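PDB 4S1P: SGNH hydrolase-type esterase domain-containing protein from Slackia heliotrinireducens DSM 20476, which is of unknown function but probably hydrolyses ester bonds, as expected of a GDSL-like member of the SGNH hydrolase family. Local coordinates for residues H34-G37 with A42-L45. Sequence-based numbering, arbitrary orientation.
Sequences HARG and AEHL
His34 meets His44 through its backbone and its CB, not through its ring. The CE1 corner of the His44 ring lies 3.4 Å from His34 O, which sits at the ring edge and near its plane. The same CE1 is 3.7 Å from His34 CB, again at the edge. The two rings do not stack. Thr55 OG1 hydrogen-bonds to His34 ND1 and also to His44 ND1, so one hydroxyl links the two buried imidazoles. The two ND1 atoms stay 4.7 Å apart.

Arg36 makes the polar half of the contact. Its CG is anti to the backbone N (chi1 -168°), and the chain bends at chi3 (67°) to bring the guanidinium end-on to Glu43. NH1 donates to Glu43 OE1 at 2.9 Å, and NH2 donates to Glu43 OE2 at 3.0 Å. Both oxygens are met on their syn sides. The two planes are only 11° apart, so this is a nearly flat bidentate salt bridge, and the paired bonds limit rotation of both groups. Glu43 reaches across with its chain extended beyond CG. Asn51 ND2 gives OE1 a second hydrogen bond. A glutamine in place of Glu43 would probably leave the Arg36 guanidinium without its countercharge and break one of the two bonds.

The contact ties the end of strand 29-35, an outermost strand of the parallel sheet, to a 3-10 turn in the loop leading to helix 50-61. This is a beta-to-alpha connection of the alpha/beta SGNH hydrolase fold. The His34 side chain touches Leu54 of that helix and Leu7 and Leu9 of strand 4-10. His44 touches Leu9 too, and it reaches Leu90 of helix 80-96.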
loop_
_atom_site.group_PDB
_atom_site.type_symbol
_atom_site.label_atom_id
_atom_site.label_comp_id
_atom_site.label_asym_id
_atom_site.label_seq_id
_atom_site.Cartn_x
_atom_site.Cartn_y
_atom_site.Cartn_z
ATOM N N HIS A 34 5.529 -7.361 -6.302
ATOM C CA HIS A 34 4.495 -8.019 -7.072
ATOM C C HIS A 34 3.425 -6.980 -7.312
ATOM O O HIS A 34 2.600 -6.706 -6.417
ATOM C CB HIS A 34 3.925 -9.203 -6.281
ATOM C CG HIS A 34 4.901 -10.310 -6.062
ATOM N ND1 HIS A 34 4.630 -11.373 -5.220
ATOM C CD2 HIS A 34 6.159 -10.498 -6.511
ATOM C CE1 HIS A 34 5.682 -12.186 -5.194
ATOM N NE2 HIS A 34 6.631 -11.665 -5.952
ATOM N N ALA A 35 3.464 -6.366 -8.498
ATOM C CA ALA A 35 2.576 -5.261 -8.794
ATOM C C ALA A 35 2.173 -5.315 -10.251
ATOM O O ALA A 35 2.848 -5.924 -11.089
ATOM C CB ALA A 35 3.255 -3.947 -8.508
ATOM N N ARG A 36 1.038 -4.702 -10.531
ATOM C CA ARG A 36 0.610 -4.458 -11.897
ATOM C C ARG A 36 -0.283 -3.246 -11.854
ATOM O O ARG A 36 -1.013 -3.044 -10.891
ATOM C CB ARG A 36 -0.189 -5.610 -12.460
ATOM C CG ARG A 36 -0.393 -5.477 -13.969
ATOM C CD ARG A 36 -1.412 -6.479 -14.491
ATOM N NE ARG A 36 -2.769 -6.229 -13.998
ATOM C CZ ARG A 36 -3.325 -6.851 -12.964
ATOM N NH1 ARG A 36 -2.648 -7.781 -12.351
ATOM N NH2 ARG A 36 -4.568 -6.544 -12.583
ATOM N N GLY A 37 -0.283 -2.467 -12.918
ATOM C CA GLY A 37 -1.230 -1.355 -12.989
ATOM C C GLY A 37 -2.650 -1.867 -12.849
ATOM O O GLY A 37 -3.040 -2.828 -13.491
ATOM N N ALA A 42 -6.791 -8.429 -3.541
ATOM C CA ALA A 42 -7.407 -9.746 -3.567
ATOM C C ALA A 42 -6.724 -10.684 -4.583
ATOM O O ALA A 42 -6.789 -11.892 -4.455
ATOM C CB ALA A 42 -8.876 -9.631 -3.882
ATOM N N GLU A 43 -6.097 -10.124 -5.635
ATOM C CA GLU A 43 -5.419 -10.972 -6.625
ATOM C C GLU A 43 -4.384 -11.861 -5.965
ATOM O O GLU A 43 -4.156 -12.992 -6.368
ATOM C CB GLU A 43 -4.683 -10.124 -7.674
ATOM C CG GLU A 43 -5.598 -9.322 -8.520
ATOM C CD GLU A 43 -4.834 -8.489 -9.524
ATOM O OE1 GLU A 43 -3.649 -8.826 -9.868
ATOM O OE2 GLU A 43 -5.459 -7.479 -9.914
ATOM N N HIS A 44 -3.733 -11.337 -4.936
ATOM C CA HIS A 44 -2.671 -12.081 -4.283
ATOM C C HIS A 44 -3.129 -13.312 -3.497
ATOM O O HIS A 44 -2.292 -14.129 -3.122
ATOM C CB HIS A 44 -1.855 -11.141 -3.382
ATOM C CG HIS A 44 -1.194 -10.054 -4.136
ATOM N ND1 HIS A 44 0.077 -10.171 -4.633
ATOM C CD2 HIS A 44 -1.647 -8.843 -4.522
ATOM C CE1 HIS A 44 0.381 -9.071 -5.292
ATOM N NE2 HIS A 44 -0.662 -8.267 -5.269
ATOM N N LEU A 45 -4.435 -13.397 -3.261
ATOM C CA LEU A 45 -5.034 -14.516 -2.564
ATOM C C LEU A 45 -5.519 -15.584 -3.532
ATOM O O LEU A 45 -6.003 -16.629 -3.109
ATOM C CB LEU A 45 -6.174 -14.037 -1.685
ATOM C CG LEU A 45 -5.682 -13.218 -0.482
ATOM C CD1 LEU A 45 -6.881 -12.602 0.189
ATOM C CD2 LEU A 45 -4.869 -14.057 0.506
#